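PDB 4GS1: DyP-type peroxidase from Thermobifida cellulosilytica, which probably uses its haem to reduce hydrogen peroxide while oxidising dyes and other organic substrates, as other dye-decolorising peroxidases do. Local coordinates for residues B[109-112]-B[113-117]; B[124-127]-B[128-131]; B[297-300]-B[301-304]; B[352-355]-B[356-360]. All coordinates share one frame; numbering follows the deposited sequence.

Interaction 1: residues B[109-112]-B[113-117]; sequences IGIG and GSLLE
The flat group at this join of strand and helix is the carbonyl of Gly112, and Leu115 sits over it. Leu115 N donates to Gly112 O at 3.0 Å from above the carbonyl plane, 58° out of it, so neither lone pair is addressed directly; the N-H...O angle of 142° shows a bent bond. The same oxygen has two methyl or methylene groups close by, Leu115 CB at 3.3 Å from Gly112 O and Leu116 CD1 at 3.7 Å from it. The bond from Leu115 N spans the join of strand 106-111 and helix 113-118. This strand is the outermost of the four in the N-terminal antiparallel sheet, whose strand order is that of a ferredoxin-like fold, and the backbone of Ile111 is hydrogen-bonded to Ala378 of the second such sheet. The strand segment and the first helical turn diverge by 56°, and the wedge between them is filled by branched side chains. Ile111 CG2 lies opposite the backbone nitrogen, which directs it to one methyl from each leucine: Leu115 CD2 lies 3.7 Å from Ile111 CG2, and Leu116 CD1 lies 3.7 Å from it too. Leu116 crosses Ile111 at about a right angle. Helix 66-90 covers this apolar group through Leu77 on Ile111 and Ala73 on Leu115, while the hydroxyl of Ser114 turns to Asp148.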
loop_
_atom_site.group_PDB
_atom_site.type_symbol
_atom_site.label_atom_id
_atom_site.label_comp_id
_atom_site.label_asym_id
_atom_site.label_seq_id
_atom_site.Cartn_x
_atom_site.Cartn_y
_atom_site.Cartn_z
ATOM N N ILE B 109 -7.184 -15.601 12.446
ATOM C CA ILE B 109 -7.735 -15.005 13.661
ATOM C C ILE B 109 -6.866 -15.331 14.881
ATOM O O ILE B 109 -6.575 -16.498 15.153
ATOM C CB ILE B 109 -9.189 -15.500 13.921
ATOM C CG1 ILE B 109 -10.104 -15.171 12.732
ATOM C CG2 ILE B 109 -9.738 -14.890 15.186
ATOM C CD1 ILE B 109 -11.490 -15.858 12.823
ATOM N N GLY B 110 -6.448 -14.307 15.621
ATOM C CA GLY B 110 -5.569 -14.535 16.761
ATOM C C GLY B 110 -6.009 -13.855 18.040
ATOM O O GLY B 110 -6.857 -12.950 18.025
ATOM N N ILE B 111 -5.391 -14.271 19.145
ATOM C CA ILE B 111 -5.808 -13.880 20.488
ATOM C C ILE B 111 -4.595 -13.447 21.307
ATOM O O ILE B 111 -3.575 -14.139 21.331
ATOM C CB ILE B 111 -6.486 -15.082 21.180
ATOM C CG1 ILE B 111 -7.847 -15.362 20.534
ATOM C CG2 ILE B 111 -6.640 -14.851 22.690
ATOM C CD1 ILE B 111 -8.415 -16.737 20.873
ATOM N N GLY B 112 -4.698 -12.297 21.970
ATOM C CA GLY B 112 -3.594 -11.792 22.772
ATOM C C GLY B 112 -3.684 -12.203 24.227
ATOM O O GLY B 112 -4.772 -12.469 24.735
ATOM N N GLY B 113 -2.545 -12.243 24.913
ATOM C CA GLY B 113 -2.545 -12.557 26.334
ATOM C C GLY B 113 -3.437 -11.631 27.147
ATOM O O GLY B 113 -4.067 -12.055 28.113
ATOM N N SER B 114 -3.498 -10.362 26.756
ATOM C CA SER B 114 -4.313 -9.383 27.485
ATOM C C SER B 114 -5.815 -9.687 27.436
ATOM O O SER B 114 -6.569 -9.233 28.300
ATOM C CB SER B 114 -4.039 -7.970 26.969
ATOM O OG SER B 114 -4.284 -7.891 25.572
ATOM N N LEU B 115 -6.251 -10.441 26.430
ATOM C CA LEU B 115 -7.646 -10.877 26.375
ATOM C C LEU B 115 -7.932 -11.805 27.544
ATOM O O LEU B 115 -8.969 -11.694 28.206
ATOM C CB LEU B 115 -7.957 -11.601 25.057
ATOM C CG LEU B 115 -9.435 -11.988 24.904
ATOM C CD1 LEU B 115 -10.278 -10.775 24.524
ATOM C CD2 LEU B 115 -9.634 -13.101 23.896
ATOM N N LEU B 116 -7.011 -12.731 27.794
ATOM C CA LEU B 116 -7.197 -13.686 28.881
ATOM C C LEU B 116 -7.183 -12.965 30.221
ATOM O O LEU B 116 -7.941 -13.315 31.130
ATOM C CB LEU B 116 -6.143 -14.802 28.823
ATOM C CG LEU B 116 -6.409 -15.911 27.796
ATOM C CD1 LEU B 116 -6.137 -15.460 26.349
ATOM C CD2 LEU B 116 -5.581 -17.136 28.123
ATOM N N GLU B 117 -6.348 -11.936 30.340
ATOM C CA GLU B 117 -6.335 -11.133 31.565
ATOM C C GLU B 117 -7.679 -10.427 31.783
ATOM O O GLU B 117 -8.223 -10.438 32.889
ATOM C CB GLU B 117 -5.175 -10.125 31.565
ATOM C CG GLU B 117 -3.786 -10.772 31.545
ATOM C CD GLU B 117 -3.603 -11.849 32.619
ATOM O OE1 GLU B 117 -4.116 -11.669 33.748
ATOM O OE2 GLU B 117 -2.947 -12.881 32.334
#

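Interaction 2: residues B[124-127]-B[128-131]; sequences RRPD and ALAD
Arg125 reaches across the turn to grip Leu129 O, the polar atom on which the contact centres. The bond from Arg125 NH2 to Leu129 O is 3.1 Å long and fairly straight at 155°, with the oxygen at the guanidinium edge, close to its plane. A weak second bond comes from Arg125 NE, 3.4 Å from Leu129 O, so two nitrogens share one acceptor and the rotation of the flat group is restrained. Arg125 NH2 also meets Asp131 OD2 at 2.9 Å in a salt bridge whose hydrogen-bond geometry is weak; the guanidinium and carboxylate planes stand 56° apart. An outstretched arginine makes the reach possible: with chi1 at -170° the chain leaves away from its backbone nitrogen and runs extended to NE, passing CG within 4.1 Å of Leu129 CB.

Behind this first shell, the backbone curls to bring Leu129 O into place. Leu129 N bonds to Pro126 O at 2.9 Å, and Ala130 N bonds to Asp127 O at 3.0 Å, two successive i to i+3 bonds in the manner of a 3-10 turn. The remaining guanidinium nitrogen, Arg125 NH1, forms a salt bridge with Glu117, so the guanidinium probably balances two acids.

The turn lies at the surface in the loop between helix 113-118 and strand 149-155, with Leu116 of that helix against Arg125 and Tyr241 of strand 240-249 touching Pro126, Ala128 and Leu129.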
loop_
_atom_site.group_PDB
_atom_site.type_symbol
_atom_site.label_atom_id
_atom_site.label_comp_id
_atom_site.label_asym_id
_atom_site.label_seq_id
_atom_site.Cartn_x
_atom_site.Cartn_y
_atom_site.Cartn_z
ATOM N N ARG B 124 -5.920 -20.101 32.078
ATOM C CA ARG B 124 -6.020 -20.669 30.735
ATOM C C ARG B 124 -4.832 -20.259 29.866
ATOM O O ARG B 124 -4.749 -20.637 28.702
ATOM C CB ARG B 124 -7.316 -20.224 30.048
ATOM C CG ARG B 124 -8.587 -20.446 30.854
ATOM C CD ARG B 124 -8.861 -21.926 31.093
ATOM N NE ARG B 124 -8.886 -22.704 29.854
ATOM C CZ ARG B 124 -9.904 -22.727 28.995
ATOM N NH1 ARG B 124 -10.990 -21.998 29.219
ATOM N NH2 ARG B 124 -9.827 -23.474 27.901
ATOM N N ARG B 125 -3.909 -19.495 30.439
ATOM C CA ARG B 125 -2.821 -18.900 29.662
ATOM C C ARG B 125 -1.588 -19.797 29.604
ATOM O O ARG B 125 -0.928 -19.998 30.624
ATOM C CB ARG B 125 -2.454 -17.551 30.277
ATOM C CG ARG B 125 -1.522 -16.719 29.453
ATOM C CD ARG B 125 -1.491 -15.286 29.956
ATOM N NE ARG B 125 -0.476 -14.520 29.243
ATOM C CZ ARG B 125 -0.321 -13.206 29.334
ATOM N NH1 ARG B 125 -1.120 -12.492 30.113
ATOM N NH2 ARG B 125 0.633 -12.610 28.638
ATOM N N PRO B 126 -1.269 -20.340 28.410
ATOM C CA PRO B 126 -0.090 -21.203 28.287
ATOM C C PRO B 126 1.193 -20.415 28.519
ATOM O O PRO B 126 1.211 -19.206 28.264
ATOM C CB PRO B 126 -0.145 -21.682 26.829
ATOM C CG PRO B 126 -1.580 -21.463 26.393
ATOM C CD PRO B 126 -2.014 -20.236 27.141
ATOM N N ASP B 127 2.243 -21.075 29.004
ATOM C CA ASP B 127 3.534 -20.411 29.176
ATOM C C ASP B 127 4.012 -19.760 27.874
ATOM O O ASP B 127 4.674 -18.722 27.897
ATOM C CB ASP B 127 4.598 -21.404 29.662
ATOM C CG ASP B 127 4.407 -21.811 31.107
ATOM O OD1 ASP B 127 3.595 -21.183 31.818
ATOM O OD2 ASP B 127 5.088 -22.764 31.535
ATOM N N ALA B 128 3.677 -20.371 26.741
ATOM C CA ALA B 128 4.102 -19.857 25.438
ATOM C C ALA B 128 3.472 -18.506 25.105
ATOM O O ALA B 128 3.949 -17.799 24.213
ATOM C CB ALA B 128 3.800 -20.874 24.336
ATOM N N LEU B 129 2.394 -18.162 25.807
ATOM C CA LEU B 129 1.738 -16.862 25.618
ATOM C C LEU B 129 2.269 -15.797 26.591
ATOM O O LEU B 129 1.706 -14.712 26.698
ATOM C CB LEU B 129 0.210 -17.008 25.724
ATOM C CG LEU B 129 -0.713 -15.870 25.262
ATOM C CD1 LEU B 129 -0.287 -15.330 23.903
ATOM C CD2 LEU B 129 -2.161 -16.339 25.210
ATOM N N ALA B 130 3.367 -16.085 27.285
ATOM C CA ALA B 130 3.963 -15.073 28.170
ATOM C C ALA B 130 4.405 -13.864 27.355
ATOM O O ALA B 130 4.820 -14.011 26.206
ATOM C CB ALA B 130 5.149 -15.651 28.930
ATOM N N ASP B 131 4.314 -12.672 27.939
ATOM C CA ASP B 131 4.761 -11.468 27.240
ATOM C C ASP B 131 6.207 -11.597 26.763
ATOM O O ASP B 131 7.046 -12.223 27.423
ATOM C CB ASP B 131 4.626 -10.230 28.137
ATOM C CG ASP B 131 3.183 -9.891 28.473
ATOM O OD1 ASP B 131 2.973 -9.107 29.426
ATOM O OD2 ASP B 131 2.257 -10.399 27.802
#

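Interaction 3: residues B[297-300]-B[301-304]; sequences VIPE and DAHV. With HEM (protoporphyrin IX containing Fe), chain F.
Ala302, at the N-cap position of helix 303-307, is the tight point of this turn, pressed by Ile298 and Pro299. Its methyl CB lies 3.6 Å from Ile298 CG2 and 4.1 Å from Pro299 CD, while Ala302 N closes a type I turn on Pro299 O at 3.1 Å with a nearly straight N-H...O angle of 165°. Arg305 also donates to Pro299 O, so that one carbonyl ties turn and helix together. On the looser outer side Glu300 is exposed, its side chain starting off away from the rest of the turn, and Asp301, partly exposed, sets OD1 3.5 Å from Pro299 CB.

The next residue, His303, leaves the turn altogether and approaches the haem. Its CG is anti to the backbone nitrogen (chi1 -175°), which sends the imidazole edge-on to the porphyrin: NE2 binds the iron at 2.2 Å, one further atom from outside the turn also binding the metal, and His303 CD2 and CE1 lie 3.1 and 3.3 Å from haem NA and NC respectively. Val304 CG1 packs on the propionate carbon CAA at 3.7 Å. His303 ND1 is hydrogen-bonded to Asp363, which orients the ring; such a histidine-aspartate pair is the familiar proximal haem site of peroxidases.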
loop_
_atom_site.group_PDB
_atom_site.type_symbol
_atom_site.label_atom_id
_atom_site.label_comp_id
_atom_site.label_asym_id
_atom_site.label_seq_id
_atom_site.Cartn_x
_atom_site.Cartn_y
_atom_site.Cartn_z
ATOM N N VAL B 297 35.047 -16.031 6.798
ATOM C CA VAL B 297 34.426 -15.556 5.559
ATOM C C VAL B 297 33.115 -14.815 5.845
ATOM O O VAL B 297 32.846 -13.747 5.278
ATOM C CB VAL B 297 34.201 -16.726 4.572
ATOM C CG1 VAL B 297 33.345 -16.294 3.384
ATOM C CG2 VAL B 297 35.552 -17.275 4.094
ATOM N N ILE B 298 32.301 -15.389 6.722
ATOM C CA ILE B 298 31.090 -14.714 7.196
ATOM C C ILE B 298 31.453 -14.074 8.538
ATOM O O ILE B 298 31.861 -14.765 9.461
ATOM C CB ILE B 298 29.937 -15.732 7.344
ATOM C CG1 ILE B 298 29.517 -16.228 5.956
ATOM C CG2 ILE B 298 28.746 -15.113 8.066
ATOM C CD1 ILE B 298 28.558 -17.402 5.981
ATOM N N PRO B 299 31.342 -12.739 8.643
ATOM C CA PRO B 299 31.829 -12.034 9.840
ATOM C C PRO B 299 31.199 -12.497 11.150
ATOM O O PRO B 299 30.097 -13.060 11.150
ATOM C CB PRO B 299 31.419 -10.583 9.567
ATOM C CG PRO B 299 31.464 -10.473 8.073
ATOM C CD PRO B 299 30.933 -11.803 7.579
ATOM N N GLU B 300 31.889 -12.229 12.258
ATOM C CA GLU B 300 31.429 -12.627 13.587
ATOM C C GLU B 300 30.094 -11.981 13.963
ATOM O O GLU B 300 29.349 -12.517 14.809
ATOM C CB GLU B 300 32.495 -12.273 14.631
ATOM C CG GLU B 300 32.504 -13.189 15.843
ATOM C CD GLU B 300 33.199 -14.529 15.601
ATOM O OE1 GLU B 300 34.451 -14.574 15.656
ATOM O OE2 GLU B 300 32.493 -15.540 15.375
ATOM N N ASP B 301 29.790 -10.842 13.344
ATOM C CA ASP B 301 28.562 -10.120 13.646
ATOM C C ASP B 301 27.546 -10.171 12.504
ATOM O O ASP B 301 26.601 -9.386 12.480
ATOM C CB ASP B 301 28.856 -8.658 14.040
ATOM C CG ASP B 301 29.533 -7.874 12.929
ATOM O OD1 ASP B 301 29.923 -8.485 11.910
ATOM O OD2 ASP B 301 29.665 -6.632 13.062
ATOM N N ALA B 302 27.724 -11.098 11.564
ATOM C CA ALA B 302 26.762 -11.214 10.461
ATOM C C ALA B 302 25.423 -11.735 10.945
ATOM O O ALA B 302 25.361 -12.636 11.781
ATOM C CB ALA B 302 27.305 -12.135 9.380
ATOM N N HIS B 303 24.348 -11.165 10.400
ATOM C CA HIS B 303 22.986 -11.546 10.764
ATOM C C HIS B 303 22.745 -13.057 10.714
ATOM O O HIS B 303 22.242 -13.635 11.685
ATOM C CB HIS B 303 21.987 -10.809 9.865
ATOM C CG HIS B 303 20.556 -11.032 10.237
ATOM N ND1 HIS B 303 19.992 -10.496 11.377
ATOM C CD2 HIS B 303 19.572 -11.712 9.605
ATOM C CE1 HIS B 303 18.715 -10.840 11.431
ATOM N NE2 HIS B 303 18.440 -11.577 10.375
ATOM N N VAL B 304 23.094 -13.712 9.606
ATOM C CA VAL B 304 22.780 -15.139 9.509
ATOM C C VAL B 304 23.643 -15.999 10.419
ATOM O O VAL B 304 23.238 -17.108 10.761
ATOM C CB VAL B 304 22.790 -15.700 8.065
ATOM C CG1 VAL B 304 21.895 -14.846 7.156
ATOM C CG2 VAL B 304 24.216 -15.785 7.512
HETATM C CHA HEM F . 17.846 -14.755 7.837
HETATM C CHB HEM F . 16.921 -10.126 6.755
HETATM C CHC HEM F . 15.106 -9.397 11.201
HETATM C CHD HEM F . 15.634 -14.131 12.165
HETATM C C1A HEM F . 17.770 -13.557 7.182
HETATM C C2A HEM F . 18.269 -13.319 5.850
HETATM C C3A HEM F . 18.012 -12.036 5.556
HETATM C C4A HEM F . 17.342 -11.438 6.682
HETATM C CMA HEM F . 18.354 -11.298 4.238
HETATM C CAA HEM F . 18.970 -14.384 4.965
HETATM C CBA HEM F . 17.982 -15.105 4.031
HETATM C CGA HEM F . 17.055 -16.030 4.772
HETATM O O1A HEM F . 17.503 -17.144 5.178
HETATM O O2A HEM F . 15.862 -15.670 4.943
HETATM C C1B HEM F . 16.372 -9.527 7.865
HETATM C C2B HEM F . 16.040 -8.124 7.974
HETATM C C3B HEM F . 15.549 -7.908 9.205
HETATM C C4B HEM F . 15.539 -9.176 9.910
HETATM C CMB HEM F . 16.283 -7.109 6.830
HETATM C CAB HEM F . 15.026 -6.591 9.836
HETATM C CBB HEM F . 14.573 -5.556 9.100
HETATM C C1C HEM F . 15.094 -10.619 11.850
HETATM C C2C HEM F . 14.635 -10.872 13.209
HETATM C C3C HEM F . 14.768 -12.189 13.466
HETATM C C4C HEM F . 15.342 -12.793 12.287
HETATM C CMC HEM F . 14.049 -9.785 14.137
HETATM C CAC HEM F . 14.446 -13.019 14.740
HETATM C CBC HEM F . 14.338 -12.518 15.973
HETATM C C1D HEM F . 16.250 -14.717 11.091
HETATM C C2D HEM F . 16.524 -16.130 10.986
HETATM C C3D HEM F . 17.221 -16.319 9.653
HETATM C C4D HEM F . 17.285 -15.007 9.060
HETATM C CMD HEM F . 16.203 -17.242 12.013
HETATM C CAD HEM F . 17.724 -17.648 9.069
HETATM C CBD HEM F . 19.079 -18.003 9.682
HETATM C CGD HEM F . 19.514 -19.336 9.112
HETATM O O1D HEM F . 20.276 -19.343 8.105
HETATM O O2D HEM F . 19.079 -20.394 9.639
HETATM N NA HEM F . 17.203 -12.396 7.680
HETATM N NB HEM F . 16.058 -10.144 9.066
HETATM N NC HEM F . 15.540 -11.819 11.314
HETATM N ND HEM F . 16.707 -14.082 9.933
HETATM FE FE HEM F . 16.474 -12.103 9.541
#

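Interaction 4: residues B[352-355]-B[356-360]. With HEM (protoporphyrin IX containing Fe), chain F.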
loop_
_atom_site.group_PDB
_atom_site.type_symbol
_atom_site.label_atom_id
_atom_site.label_comp_id
_atom_site.label_asym_id
_atom_site.label_seq_id
_atom_site.Cartn_x
_atom_site.Cartn_y
_atom_site.Cartn_z
ATOM N N VAL B 352 12.213 -15.620 20.508
ATOM C CA VAL B 352 12.845 -15.014 21.686
ATOM C C VAL B 352 14.355 -15.278 21.813
ATOM O O VAL B 352 15.133 -14.324 21.924
ATOM C CB VAL B 352 12.092 -15.345 23.003
ATOM C CG1 VAL B 352 12.859 -14.786 24.191
ATOM C CG2 VAL B 352 10.676 -14.750 22.959
ATOM N N PRO B 353 14.792 -16.551 21.769
ATOM C CA PRO B 353 16.246 -16.730 21.878
ATOM C C PRO B 353 17.036 -16.141 20.716
ATOM O O PRO B 353 18.155 -15.662 20.923
ATOM C CB PRO B 353 16.426 -18.258 21.912
ATOM C CG PRO B 353 15.129 -18.830 21.427
ATOM C CD PRO B 353 14.073 -17.840 21.803
ATOM N N VAL B 354 16.486 -16.199 19.512
ATOM C CA VAL B 354 17.171 -15.636 18.355
ATOM C C VAL B 354 17.303 -14.125 18.494
ATOM O O VAL B 354 18.384 -13.572 18.274
ATOM C CB VAL B 354 16.469 -16.024 17.037
ATOM C CG1 VAL B 354 17.127 -15.316 15.852
ATOM C CG2 VAL B 354 16.512 -17.550 16.854
ATOM N N GLN B 355 16.220 -13.458 18.886
ATOM C CA GLN B 355 16.274 -12.005 19.075
ATOM C C GLN B 355 17.266 -11.657 20.187
ATOM O O GLN B 355 18.017 -10.686 20.070
ATOM C CB GLN B 355 14.881 -11.431 19.375
ATOM C CG GLN B 355 14.859 -9.926 19.740
ATOM C CD GLN B 355 15.136 -8.993 18.566
ATOM O OE1 GLN B 355 15.433 -9.438 17.453
ATOM N NE2 GLN B 355 15.053 -7.683 18.816
ATOM N N ARG B 356 17.287 -12.456 21.253
ATOM C CA ARG B 356 18.297 -12.274 22.304
ATOM C C ARG B 356 19.712 -12.315 21.739
ATOM O O ARG B 356 20.553 -11.490 22.103
ATOM C CB ARG B 356 18.152 -13.332 23.403
ATOM C CG ARG B 356 16.982 -13.099 24.329
ATOM C CD ARG B 356 17.305 -13.582 25.736
ATOM N NE ARG B 356 16.795 -12.646 26.732
ATOM C CZ ARG B 356 15.634 -12.785 27.362
ATOM N NH1 ARG B 356 14.863 -13.836 27.109
ATOM N NH2 ARG B 356 15.247 -11.879 28.251
ATOM N N SER B 357 19.980 -13.276 20.857
ATOM C CA SER B 357 21.302 -13.361 20.228
ATOM C C SER B 357 21.608 -12.138 19.360
ATOM O O SER B 357 22.714 -11.598 19.402
ATOM C CB SER B 357 21.453 -14.644 19.403
ATOM O OG SER B 357 21.434 -15.793 20.240
ATOM N N LEU B 358 20.637 -11.691 18.570
ATOM C CA LEU B 358 20.897 -10.555 17.685
ATOM C C LEU B 358 21.236 -9.315 18.500
ATOM O O LEU B 358 22.137 -8.549 18.153
ATOM C CB LEU B 358 19.700 -10.279 16.773
ATOM C CG LEU B 358 19.233 -11.435 15.891
ATOM C CD1 LEU B 358 18.025 -10.994 15.052
ATOM C CD2 LEU B 358 20.361 -11.968 15.002
ATOM N N VAL B 359 20.522 -9.131 19.602
ATOM C CA VAL B 359 20.745 -7.971 20.451
ATOM C C VAL B 359 22.039 -8.096 21.242
ATOM O O VAL B 359 22.884 -7.199 21.212
ATOM C CB VAL B 359 19.547 -7.776 21.429
ATOM C CG1 VAL B 359 19.836 -6.648 22.404
ATOM C CG2 VAL B 359 18.280 -7.491 20.649
ATOM N N GLU B 360 22.209 -9.216 21.939
ATOM C CA GLU B 360 23.335 -9.361 22.866
ATOM C C GLU B 360 24.678 -9.649 22.207
ATOM O O GLU B 360 25.729 -9.370 22.789
ATOM C CB GLU B 360 23.020 -10.430 23.922
ATOM C CG GLU B 360 21.817 -10.079 24.793
ATOM C CD GLU B 360 21.354 -11.234 25.667
ATOM O OE1 GLU B 360 22.062 -12.264 25.731
ATOM O OE2 GLU B 360 20.271 -11.108 26.283
HETATM C CHA HEM F . 17.846 -14.755 7.837
HETATM C CHB HEM F . 16.921 -10.126 6.755
HETATM C CHC HEM F . 15.106 -9.397 11.201
HETATM C CHD HEM F . 15.634 -14.131 12.165
HETATM C C1A HEM F . 17.770 -13.557 7.182
HETATM C C2A HEM F . 18.269 -13.319 5.850
HETATM C C3A HEM F . 18.012 -12.036 5.556
HETATM C C4A HEM F . 17.342 -11.438 6.682
HETATM C CMA HEM F . 18.354 -11.298 4.238
HETATM C CAA HEM F . 18.970 -14.384 4.965
HETATM C CBA HEM F . 17.982 -15.105 4.031
HETATM C CGA HEM F . 17.055 -16.030 4.772
HETATM O O1A HEM F . 17.503 -17.144 5.178
HETATM O O2A HEM F . 15.862 -15.670 4.943
HETATM C C1B HEM F . 16.372 -9.527 7.865
HETATM C C2B HEM F . 16.040 -8.124 7.974
HETATM C C3B HEM F . 15.549 -7.908 9.205
HETATM C C4B HEM F . 15.539 -9.176 9.910
HETATM C CMB HEM F . 16.283 -7.109 6.830
HETATM C CAB HEM F . 15.026 -6.591 9.836
HETATM C CBB HEM F . 14.573 -5.556 9.100
HETATM C C1C HEM F . 15.094 -10.619 11.850
HETATM C C2C HEM F . 14.635 -10.872 13.209
HETATM C C3C HEM F . 14.768 -12.189 13.466
HETATM C C4C HEM F . 15.342 -12.793 12.287
HETATM C CMC HEM F . 14.049 -9.785 14.137
HETATM C CAC HEM F . 14.446 -13.019 14.740
HETATM C CBC HEM F . 14.338 -12.518 15.973
HETATM C C1D HEM F . 16.250 -14.717 11.091
HETATM C C2D HEM F . 16.524 -16.130 10.986
HETATM C C3D HEM F . 17.221 -16.319 9.653
HETATM C C4D HEM F . 17.285 -15.007 9.060
HETATM C CMD HEM F . 16.203 -17.242 12.013
HETATM C CAD HEM F . 17.724 -17.648 9.069
HETATM C CBD HEM F . 19.079 -18.003 9.682
HETATM C CGD HEM F . 19.514 -19.336 9.112
HETATM O O1D HEM F . 20.276 -19.343 8.105
HETATM O O2D HEM F . 19.079 -20.394 9.639
HETATM N NA HEM F . 17.203 -12.396 7.680
HETATM N NB HEM F . 16.058 -10.144 9.066
HETATM N NC HEM F . 15.540 -11.819 11.314
HETATM N ND HEM F . 16.707 -14.082 9.933
HETATM FE FE HEM F . 16.474 -12.103 9.541
#
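Four backbone bonds of the i to i+4 kind bind Val352-Gln355 to Arg356-Val359. The one from Leu358 N to Val354 O, 2.9 Å long, lies in the carbonyl plane, and Val359 N reaches Gln355 O at 3.0 Å.

Apolar contacts to the haem come from one flank, where the side chains of Val354 and Leu358 adjoin. Leu358 CD1 comes within 3.8 Å of haem C3C, its carbon chain extended past CG (chi2 180°) so that the methyl reaches the pyrrole. Val354 CG1 lies 3.7 Å from the vinyl carbon CAC. This flank belongs to helix 351-360 in the C-terminal ferredoxin-like half, and it helps wall the haem pocket alongside helix 303-307, whose Ala307 and Leu306 meet Val354 and Leu358.

Polar side chains divide between the pocket and the surface. Gln355 bends at chi2 (72°), which lays OE1 3.6 Å from vinyl carbon CBC, while Gln355 NE2 rests 3.7 Å from Val359 CG2; the two side chains cross at a slant. The buried hydroxyl of Ser357 is held by Asn312. On the exposed side, Arg356 runs alongside Val352, its NH1 3.7 Å from Val352 CG1, and Arg356 NE makes a long ion pair with Glu360 OE2, 3.8 Å away.

In the fold
Along the chain the four contacts follow in series, two in the N-terminal half and two in the C-terminal one, so each half of this duplicated ferredoxin-like protein is sampled twice. Interactions 1 and 2, with centres about 10 Å apart, share the region of helix 113-118: interaction 1 enters it and interaction 2 lies in the loop after it, Leu116 CD2 being 3.6 Å from Arg124 O. Interactions 3 and 4, with centres about 15 Å apart, share the haem and meet through His303 CE1 and Leu358 CD1, 3.7 Å apart. Between the pairs, interactions 2 and 4 come closest, their nearest atoms about 6 Å apart. The haem-binding pair belongs to the C-terminal half; the N-terminal pair lies away from the haem.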